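Local coordinates for protein aromatic-amino-acid:2-oxoglutarate transaminase (Candida albicans, PDB 6HNV) that probably transfers amino groups between aromatic amino acids or 2-aminoadipate and 2-oxo acids, with pyridoxal 5'-phosphate as cofactor, at residues 151-156 / 351-356; 450-455 / 484-489; 465-470 / 507-512. All blocks are in the same frame, centred on the assembly; numbering follows the deposited sequence.

Contact 1 of 3, residues 151-156 / 351-356; sequences HKPNYD and FIVGHK
With CG held between its own backbone N and carbonyl carbon (chi1 70°), the Tyr155 side chain reaches across to the backbone at Gly354 and His355. The CG of His355 instead lies anti to its backbone N (chi1 -168°), beside the carbonyl carbon, which brings the imidazole across the phenol. The two side chains cross at about a right angle, and Tyr155 CE2 sits 3.9 Å from His355 CD2. At the far end of the phenol, Tyr155 OH stops 3.1 Å from His355 N and 3.5 Å from Gly354 C. The angle at that N is too poor for a hydrogen bond, so the hydroxyl simply rests against the peptide that joins Gly354 to His355. Further back along the strand, Pro153 CG meets Val353 CG1 at 4.2 Å, and Ile147 of helix 137-151 and Trp158 touch both of these side chains. At the other end, Lys356 CE passes 4.4 Å from Asp156 O.

Segment 151-156 is the loop between helix 137-151 and strand 158-163, one of the two outermost strands of this chain's seven-stranded mixed sheet. Strand 350-355 runs antiparallel beside it, so the loop that leads into the edge strand packs against the end of its neighbour, in the large domain of this aminotransferase. His355 is also the N-cap of helix 356-369: its ND1 accepts a hydrogen bond from Glu357 N. That role requires a bare ND1, so a neutral imidazole here would be expected to carry its proton on NE2.

Contact 2 of 3, residues 450-455 / 484-489; sequences DVLQKM and DRSNFF
Met455 sets its terminal methyl over one face of the Phe489 ring. CE stands 3.6 Å above the ring plane, over its centre, and the line from CE to the centroid is only 14° off the ring normal, a CH-pi contact. The sulfur lies more to one side, 4.8 Å from the same centroid and 27° off the normal, which makes the pair a Met-aromatic contact with the methyl leading. What lets the chain do this is its double bend, at chi2 and again at chi3, which folds the thioether in toward the strand. Met455 SD comes 3.9 Å from Asn487 CA on the way, and CE also reaches Phe488 O at 3.5 Å. Leu458, Leu459 and Leu462 of helix 451-464 touch Phe489 as well.

The start of that helix is thus laid against strand 488-492, an inner strand of the four-stranded antiparallel sheet in the C-terminal small domain, an arrangement familiar from fold type I aminotransferases. Just ahead of the strand the chain makes an inverse gamma turn centred on Asn487, with a weak bond from Phe488 N back to Ser486 O.

Val451 sends one branch to this turn and the other to the loop before it, its side chain crossing that of Asn487 obliquely. CG1, anti to the backbone N (chi1 -176°), lies 3.6 Å from Asn487 N, while CG2 reaches back to Asp484 CA at 4.1 Å. The side chain of Ser486 makes its contact through CB, touched by Val451 CG1 and, at 4.1 Å, by Leu452 CD2; its OG is hydrogen-bonded to Ser482 O. Phe488 points its CB away from the helix, and its ring meets Phe189 edge-to-face.

Contact 3 of 3, residues 465-470 / 507-512; sequences YGILVV and KRLTDA
Gly466 meets Arg508 through its carbonyl oxygen. With positive phi, it is the C-prime residue of the Schellman motif that ends helix 451-464, and the chain then leaves past helix 499-518 as strand 467-468. Both pieces belong to the C-terminal domain, and Ile467 and Leu468 pair in a parallel ladder with a strand of the second subunit, so the contact lies at the dimer interface.

Apolar contacts come from Ile467 and Val469, on alternate residues. Ile467 CG2 lies 4.0 Å from Leu509 CA, and Leu509 CD1 touches both Ile467 CG2 and Val469 CG1, the latter at 4.3 Å. Leu462 borders all three side chains.

The aromatic contact is made by the Tyr465 ring, which meets the helix with one edge. Asp511 CB lies near the ring plane, 3.6 Å from Tyr465 CE2, while Ala512 CB is 3.7 Å from CD2. Ring and carboxylate planes are 78° apart. Within the helix, Asp511 OD2 forms a salt bridge with Lys507 NZ through its syn lone pair.

The polar link comes from Arg508, extended from CG to NE. NE is in a salt bridge with Glu504, and NH1 donates in the guanidinium plane to Gly466 O, 3.2 Å away at 163°.

Contact 1 sits alone in the large domain, on the edge of the seven-stranded sheet; its centre is about 40 Å from that of contact 2 and about 42 Å from that of contact 3, across the middle of the chain. Contacts 2 and 3 are neighbours, with centres about 16 Å apart, and they share the small domain. They alternate along the sequence: helix 451-464 leads into strand 467-468, and strand 488-492 into helix 499-518. Phe489 of contact 2 packs on Val469 of contact 3, so the two contacts are continuous through this pair. In sequence, the large-domain contact comes before both contacts of the small domain, whose segments here all lie in the C-terminal part.

Contact 1 of 3, residues 151-156 / 351-356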
loop_
_atom_site.group_PDB
_atom_site.type_symbol
_atom_site.label_atom_id
_atom_site.label_comp_id
_atom_site.label_asym_id
_atom_site.label_seq_id
_atom_site.Cartn_x
_atom_site.Cartn_y
_atom_site.Cartn_z
ATOM N N HIS A 151 -5.805 0.474 25.707
ATOM C CA HIS A 151 -4.732 -0.522 25.954
ATOM C C HIS A 151 -3.427 0.218 26.252
ATOM O O HIS A 151 -2.470 0.026 25.521
ATOM C CB HIS A 151 -4.607 -1.469 24.756
ATOM C CG HIS A 151 -5.774 -2.380 24.528
ATOM N ND1 HIS A 151 -6.211 -3.282 25.474
ATOM C CD2 HIS A 151 -6.554 -2.586 23.435
ATOM C CE1 HIS A 151 -7.218 -3.992 24.982
ATOM N NE2 HIS A 151 -7.438 -3.597 23.723
ATOM N N LYS A 152 -3.416 1.064 27.278
ATOM C CA LYS A 152 -2.239 1.896 27.609
ATOM C C LYS A 152 -1.056 0.959 27.749
ATOM O O LYS A 152 -1.039 0.123 28.637
ATOM C CB LYS A 152 -2.425 2.699 28.894
ATOM C CG LYS A 152 -1.380 3.789 29.084
ATOM C CD LYS A 152 -1.075 4.103 30.532
ATOM C CE LYS A 152 -0.155 5.294 30.690
ATOM N NZ LYS A 152 -0.652 6.465 29.924
ATOM N N PRO A 153 -0.049 1.035 26.862
ATOM C CA PRO A 153 1.177 0.267 27.055
ATOM C C PRO A 153 1.736 0.525 28.462
ATOM O O PRO A 153 1.364 1.524 29.079
ATOM C CB PRO A 153 2.110 0.788 25.964
ATOM C CG PRO A 153 1.158 1.272 24.888
ATOM C CD PRO A 153 -0.014 1.862 25.646
ATOM N N ASN A 154 2.582 -0.394 28.937
ATOM C CA ASN A 154 3.182 -0.351 30.293
ATOM C C ASN A 154 4.611 0.196 30.194
ATOM O O ASN A 154 5.449 -0.179 31.034
ATOM C CB ASN A 154 3.075 -1.708 30.994
ATOM C CG ASN A 154 3.162 -1.598 32.508
ATOM O OD1 ASN A 154 2.700 -0.626 33.105
ATOM N ND2 ASN A 154 3.742 -2.601 33.147
ATOM N N TYR A 155 4.866 1.099 29.246
ATOM C CA TYR A 155 6.147 1.839 29.150
ATOM C C TYR A 155 5.931 3.086 28.292
ATOM O O TYR A 155 4.861 3.227 27.684
ATOM C CB TYR A 155 7.260 0.923 28.638
ATOM C CG TYR A 155 7.126 0.539 27.190
ATOM C CD1 TYR A 155 6.071 -0.250 26.758
ATOM C CD2 TYR A 155 8.046 0.966 26.238
ATOM C CE1 TYR A 155 5.928 -0.602 25.422
ATOM C CE2 TYR A 155 7.919 0.619 24.899
ATOM C CZ TYR A 155 6.858 -0.175 24.484
ATOM O OH TYR A 155 6.705 -0.537 23.168
ATOM N N ASP A 156 6.920 3.978 28.278
ATOM C CA ASP A 156 6.782 5.389 27.823
ATOM C C ASP A 156 7.216 5.501 26.353
ATOM O O ASP A 156 6.741 6.428 25.654
ATOM C CB ASP A 156 7.579 6.293 28.768
ATOM C CG ASP A 156 7.482 5.830 30.219
ATOM O OD1 ASP A 156 6.347 5.456 30.640
ATOM O OD2 ASP A 156 8.542 5.807 30.918
ATOM N N PHE A 351 -3.110 0.695 11.839
ATOM C CA PHE A 351 -1.883 1.219 12.488
ATOM C C PHE A 351 -1.292 0.116 13.358
ATOM O O PHE A 351 -1.966 -0.920 13.576
ATOM C CB PHE A 351 -2.172 2.472 13.311
ATOM C CG PHE A 351 -3.233 2.254 14.351
ATOM C CD1 PHE A 351 -4.578 2.322 14.015
ATOM C CD2 PHE A 351 -2.886 1.943 15.650
ATOM C CE1 PHE A 351 -5.556 2.091 14.968
ATOM C CE2 PHE A 351 -3.864 1.725 16.610
ATOM C CZ PHE A 351 -5.198 1.791 16.267
ATOM N N ILE A 352 -0.044 0.322 13.775
ATOM C CA ILE A 352 0.676 -0.584 14.709
ATOM C C ILE A 352 1.144 0.237 15.905
ATOM O O ILE A 352 1.379 1.451 15.773
ATOM C CB ILE A 352 1.823 -1.338 14.011
ATOM C CG1 ILE A 352 2.795 -0.363 13.343
ATOM C CG2 ILE A 352 1.252 -2.350 13.030
ATOM C CD1 ILE A 352 4.108 -0.976 12.943
ATOM N N VAL A 353 1.174 -0.424 17.046
ATOM C CA VAL A 353 1.785 0.086 18.295
ATOM C C VAL A 353 3.031 -0.755 18.520
ATOM O O VAL A 353 2.922 -1.993 18.466
ATOM C CB VAL A 353 0.807 -0.043 19.471
ATOM C CG1 VAL A 353 1.394 0.582 20.716
ATOM C CG2 VAL A 353 -0.555 0.553 19.134
ATOM N N GLY A 354 4.163 -0.105 18.718
ATOM C CA GLY A 354 5.405 -0.784 19.130
ATOM C C GLY A 354 6.409 0.187 19.722
ATOM O O GLY A 354 6.110 1.397 19.783
ATOM N N HIS A 355 7.560 -0.328 20.148
ATOM C CA HIS A 355 8.719 0.473 20.622
ATOM C C HIS A 355 9.108 1.461 19.518
ATOM O O HIS A 355 8.842 1.146 18.342
ATOM C CB HIS A 355 9.873 -0.461 21.029
ATOM C CG HIS A 355 10.974 0.218 21.769
ATOM N ND1 HIS A 355 11.909 1.009 21.134
ATOM C CD2 HIS A 355 11.298 0.219 23.079
ATOM C CE1 HIS A 355 12.766 1.459 22.024
ATOM N NE2 HIS A 355 12.408 0.995 23.227
ATOM N N LYS A 356 9.721 2.596 19.868
ATOM C CA LYS A 356 10.141 3.631 18.882
ATOM C C LYS A 356 11.118 2.993 17.883
ATOM O O LYS A 356 10.936 3.238 16.699
ATOM C CB LYS A 356 10.711 4.886 19.560
ATOM C CG LYS A 356 9.838 5.464 20.672
ATOM C CD LYS A 356 9.700 6.983 20.727
ATOM C CE LYS A 356 8.940 7.446 21.961
ATOM N NZ LYS A 356 7.775 8.296 21.617
#

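Contact 2 of 3, residues 450-455 / 484-489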
loop_
_atom_site.group_PDB
_atom_site.type_symbol
_atom_site.label_atom_id
_atom_site.label_comp_id
_atom_site.label_asym_id
_atom_site.label_seq_id
_atom_site.Cartn_x
_atom_site.Cartn_y
_atom_site.Cartn_z
ATOM N N ASP A 450 -11.424 -40.960 8.635
ATOM C CA ASP A 450 -10.356 -40.086 8.080
ATOM C C ASP A 450 -10.868 -38.650 8.167
ATOM O O ASP A 450 -11.836 -38.329 7.435
ATOM C CB ASP A 450 -10.017 -40.515 6.644
ATOM C CG ASP A 450 -8.912 -39.735 5.933
ATOM O OD1 ASP A 450 -8.308 -38.846 6.556
ATOM O OD2 ASP A 450 -8.650 -40.043 4.756
ATOM N N VAL A 451 -10.255 -37.828 9.024
ATOM C CA VAL A 451 -10.764 -36.458 9.347
ATOM C C VAL A 451 -10.904 -35.666 8.040
ATOM O O VAL A 451 -12.044 -35.254 7.727
ATOM C CB VAL A 451 -9.892 -35.716 10.381
ATOM C CG1 VAL A 451 -10.515 -34.377 10.750
ATOM C CG2 VAL A 451 -9.644 -36.547 11.632
ATOM N N LEU A 452 -9.806 -35.511 7.292
ATOM C CA LEU A 452 -9.736 -34.685 6.055
ATOM C C LEU A 452 -10.694 -35.283 5.014
ATOM O O LEU A 452 -11.583 -34.560 4.613
ATOM C CB LEU A 452 -8.292 -34.578 5.535
ATOM C CG LEU A 452 -7.207 -34.209 6.561
ATOM C CD1 LEU A 452 -5.815 -34.150 5.919
ATOM C CD2 LEU A 452 -7.518 -32.889 7.264
ATOM N N GLN A 453 -10.579 -36.568 4.658
ATOM C CA GLN A 453 -11.462 -37.239 3.651
ATOM C C GLN A 453 -12.931 -36.858 3.929
ATOM O O GLN A 453 -13.555 -36.218 3.051
ATOM C CB GLN A 453 -11.240 -38.763 3.647
ATOM C CG GLN A 453 -12.008 -39.531 2.565
ATOM C CD GLN A 453 -12.971 -40.583 3.097
ATOM O OE1 GLN A 453 -12.629 -41.410 3.950
ATOM N NE2 GLN A 453 -14.204 -40.568 2.596
ATOM N N LYS A 454 -13.452 -37.214 5.111
ATOM C CA LYS A 454 -14.891 -37.093 5.482
ATOM C C LYS A 454 -15.297 -35.613 5.625
ATOM O O LYS A 454 -16.495 -35.309 5.407
ATOM C CB LYS A 454 -15.169 -37.876 6.772
ATOM C CG LYS A 454 -15.123 -39.394 6.638
ATOM C CD LYS A 454 -16.306 -39.969 5.859
ATOM C CE LYS A 454 -16.259 -41.475 5.666
ATOM N NZ LYS A 454 -17.116 -41.919 4.537
ATOM N N MET A 455 -14.368 -34.724 6.000
ATOM C CA MET A 455 -14.657 -33.271 6.171
ATOM C C MET A 455 -14.812 -32.572 4.808
ATOM O O MET A 455 -15.712 -31.709 4.699
ATOM C CB MET A 455 -13.559 -32.570 6.974
ATOM C CG MET A 455 -13.712 -32.737 8.488
ATOM S SD MET A 455 -15.119 -31.835 9.238
ATOM C CE MET A 455 -14.684 -30.131 8.902
ATOM N N ASP A 484 -6.025 -34.000 13.206
ATOM C CA ASP A 484 -6.937 -34.704 14.148
ATOM C C ASP A 484 -7.892 -33.700 14.799
ATOM O O ASP A 484 -8.947 -34.132 15.303
ATOM C CB ASP A 484 -6.143 -35.520 15.169
ATOM C CG ASP A 484 -5.436 -36.725 14.568
ATOM O OD1 ASP A 484 -5.887 -37.223 13.507
ATOM O OD2 ASP A 484 -4.440 -37.162 15.164
ATOM N N ARG A 485 -7.531 -32.416 14.767
ATOM C CA ARG A 485 -8.275 -31.280 15.382
ATOM C C ARG A 485 -8.952 -30.480 14.272
ATOM O O ARG A 485 -9.485 -29.424 14.586
ATOM C CB ARG A 485 -7.307 -30.421 16.211
ATOM C CG ARG A 485 -7.321 -30.707 17.708
ATOM C CD ARG A 485 -6.012 -30.692 18.504
ATOM N NE ARG A 485 -4.745 -30.255 17.908
ATOM C CZ ARG A 485 -3.770 -31.076 17.496
ATOM N NH1 ARG A 485 -3.918 -32.382 17.568
ATOM N NH2 ARG A 485 -2.658 -30.611 16.952
ATOM N N SER A 486 -8.920 -30.970 13.024
ATOM C CA SER A 486 -9.449 -30.283 11.809
ATOM C C SER A 486 -10.946 -30.473 11.674
ATOM O O SER A 486 -11.515 -29.870 10.759
ATOM C CB SER A 486 -8.796 -30.760 10.573
ATOM O OG SER A 486 -7.539 -30.139 10.475
ATOM N N ASN A 487 -11.517 -31.350 12.496
ATOM C CA ASN A 487 -12.954 -31.739 12.493
ATOM C C ASN A 487 -13.795 -30.553 12.975
ATOM O O ASN A 487 -14.440 -30.672 14.041
ATOM C CB ASN A 487 -13.174 -32.978 13.357
ATOM C CG ASN A 487 -12.810 -32.742 14.810
ATOM O OD1 ASN A 487 -13.673 -32.795 15.681
ATOM N ND2 ASN A 487 -11.550 -32.442 15.076
ATOM N N PHE A 488 -13.766 -29.444 12.232
ATOM C CA PHE A 488 -14.510 -28.195 12.542
ATOM C C PHE A 488 -14.494 -27.275 11.321
ATOM O O PHE A 488 -13.489 -27.301 10.591
ATOM C CB PHE A 488 -13.934 -27.474 13.767
ATOM C CG PHE A 488 -12.702 -26.645 13.517
ATOM C CD1 PHE A 488 -11.447 -27.226 13.536
ATOM C CD2 PHE A 488 -12.794 -25.284 13.284
ATOM C CE1 PHE A 488 -10.314 -26.463 13.299
ATOM C CE2 PHE A 488 -11.661 -24.524 13.044
ATOM C CZ PHE A 488 -10.423 -25.110 13.055
ATOM N N PHE A 489 -15.591 -26.538 11.117
ATOM C CA PHE A 489 -15.725 -25.402 10.172
ATOM C C PHE A 489 -15.803 -24.109 10.987
ATOM O O PHE A 489 -16.397 -24.148 12.081
ATOM C CB PHE A 489 -17.004 -25.462 9.325
ATOM C CG PHE A 489 -17.226 -26.719 8.526
ATOM C CD1 PHE A 489 -16.547 -26.925 7.332
ATOM C CD2 PHE A 489 -18.151 -27.670 8.944
ATOM C CE1 PHE A 489 -16.775 -28.068 6.583
ATOM C CE2 PHE A 489 -18.364 -28.822 8.202
ATOM C CZ PHE A 489 -17.682 -29.016 7.022
#

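Contact 3 of 3, residues 465-470 / 507-512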
loop_
_atom_site.group_PDB
_atom_site.type_symbol
_atom_site.label_atom_id
_atom_site.label_comp_id
_atom_site.label_asym_id
_atom_site.label_seq_id
_atom_site.Cartn_x
_atom_site.Cartn_y
_atom_site.Cartn_z
ATOM N N TYR A 465 -26.394 -28.132 -0.084
ATOM C CA TYR A 465 -27.539 -27.667 0.745
ATOM C C TYR A 465 -27.554 -26.130 0.819
ATOM O O TYR A 465 -28.571 -25.576 1.285
ATOM C CB TYR A 465 -27.512 -28.350 2.116
ATOM C CG TYR A 465 -28.438 -29.533 2.284
ATOM C CD1 TYR A 465 -28.709 -30.426 1.252
ATOM C CD2 TYR A 465 -29.034 -29.768 3.510
ATOM C CE1 TYR A 465 -29.559 -31.507 1.438
ATOM C CE2 TYR A 465 -29.872 -30.848 3.714
ATOM C CZ TYR A 465 -30.141 -31.721 2.680
ATOM O OH TYR A 465 -30.987 -32.764 2.943
ATOM N N GLY A 466 -26.483 -25.461 0.364
ATOM C CA GLY A 466 -26.428 -23.996 0.166
ATOM C C GLY A 466 -25.971 -23.216 1.403
ATOM O O GLY A 466 -26.539 -22.121 1.655
ATOM N N ILE A 467 -24.986 -23.727 2.159
ATOM C CA ILE A 467 -24.188 -22.920 3.134
ATOM C C ILE A 467 -22.700 -23.013 2.774
ATOM O O ILE A 467 -22.119 -24.137 2.683
ATOM C CB ILE A 467 -24.457 -23.301 4.607
ATOM C CG1 ILE A 467 -24.037 -22.177 5.560
ATOM C CG2 ILE A 467 -23.801 -24.624 4.975
ATOM C CD1 ILE A 467 -24.592 -20.817 5.196
ATOM N N LEU A 468 -22.105 -21.845 2.570
ATOM C CA LEU A 468 -20.647 -21.687 2.394
ATOM C C LEU A 468 -20.027 -21.368 3.756
ATOM O O LEU A 468 -20.482 -20.380 4.396
ATOM C CB LEU A 468 -20.427 -20.576 1.374
ATOM C CG LEU A 468 -21.209 -20.762 0.075
ATOM C CD1 LEU A 468 -20.993 -19.582 -0.856
ATOM C CD2 LEU A 468 -20.837 -22.082 -0.607
ATOM N N VAL A 469 -19.092 -22.231 4.183
ATOM C CA VAL A 469 -18.322 -22.134 5.457
ATOM C C VAL A 469 -16.854 -22.356 5.097
ATOM O O VAL A 469 -16.629 -22.742 3.945
ATOM C CB VAL A 469 -18.802 -23.182 6.477
ATOM C CG1 VAL A 469 -20.284 -23.054 6.788
ATOM C CG2 VAL A 469 -18.471 -24.588 6.012
ATOM N N VAL A 470 -15.916 -22.177 6.041
ATOM C CA VAL A 470 -14.451 -22.401 5.822
ATOM C C VAL A 470 -13.999 -23.612 6.634
ATOM O O VAL A 470 -14.099 -23.614 7.857
ATOM C CB VAL A 470 -13.607 -21.168 6.194
ATOM C CG1 VAL A 470 -12.122 -21.437 5.979
ATOM C CG2 VAL A 470 -14.051 -19.912 5.444
ATOM N N LYS A 507 -29.856 -23.328 9.778
ATOM C CA LYS A 507 -30.842 -24.379 9.388
ATOM C C LYS A 507 -30.184 -25.278 8.327
ATOM O O LYS A 507 -30.186 -26.529 8.528
ATOM C CB LYS A 507 -32.183 -23.789 8.917
ATOM C CG LYS A 507 -33.074 -24.762 8.142
ATOM C CD LYS A 507 -34.570 -24.554 8.303
ATOM C CE LYS A 507 -35.391 -25.281 7.249
ATOM N NZ LYS A 507 -35.175 -26.753 7.236
ATOM N N ARG A 508 -29.623 -24.677 7.262
ATOM C CA ARG A 508 -28.982 -25.416 6.133
ATOM C C ARG A 508 -27.744 -26.176 6.660
ATOM O O ARG A 508 -27.580 -27.382 6.303
ATOM C CB ARG A 508 -28.653 -24.461 4.972
ATOM C CG ARG A 508 -29.848 -23.776 4.314
ATOM C CD ARG A 508 -29.465 -22.757 3.249
ATOM N NE ARG A 508 -30.625 -22.118 2.636
ATOM C CZ ARG A 508 -30.569 -21.235 1.642
ATOM N NH1 ARG A 508 -29.404 -20.883 1.135
ATOM N NH2 ARG A 508 -31.672 -20.709 1.142
ATOM N N LEU A 509 -26.928 -25.532 7.512
ATOM C CA LEU A 509 -25.718 -26.126 8.154
ATOM C C LEU A 509 -26.123 -27.381 8.939
ATOM O O LEU A 509 -25.474 -28.437 8.734
ATOM C CB LEU A 509 -25.046 -25.061 9.034
ATOM C CG LEU A 509 -23.797 -25.480 9.816
ATOM C CD1 LEU A 509 -22.671 -25.910 8.878
ATOM C CD2 LEU A 509 -23.341 -24.353 10.744
ATOM N N THR A 510 -27.174 -27.297 9.771
ATOM C CA THR A 510 -27.600 -28.404 10.676
ATOM C C THR A 510 -28.258 -29.539 9.880
ATOM O O THR A 510 -27.950 -30.688 10.202
ATOM C CB THR A 510 -28.520 -27.938 11.814
ATOM O OG1 THR A 510 -29.790 -27.513 11.307
ATOM C CG2 THR A 510 -27.886 -26.861 12.667
ATOM N N ASP A 511 -29.145 -29.219 8.919
ATOM C CA ASP A 511 -29.840 -30.173 8.003
ATOM C C ASP A 511 -28.823 -31.107 7.329
ATOM O O ASP A 511 -29.078 -32.338 7.309
ATOM C CB ASP A 511 -30.628 -29.459 6.898
ATOM C CG ASP A 511 -31.933 -28.805 7.321
ATOM O OD1 ASP A 511 -32.540 -29.295 8.310
ATOM O OD2 ASP A 511 -32.343 -27.813 6.635
ATOM N N ALA A 512 -27.716 -30.551 6.807
ATOM C CA ALA A 512 -26.688 -31.283 6.021
ATOM C C ALA A 512 -25.833 -32.164 6.938
ATOM O O ALA A 512 -25.605 -33.355 6.596
ATOM C CB ALA A 512 -25.822 -30.328 5.245
#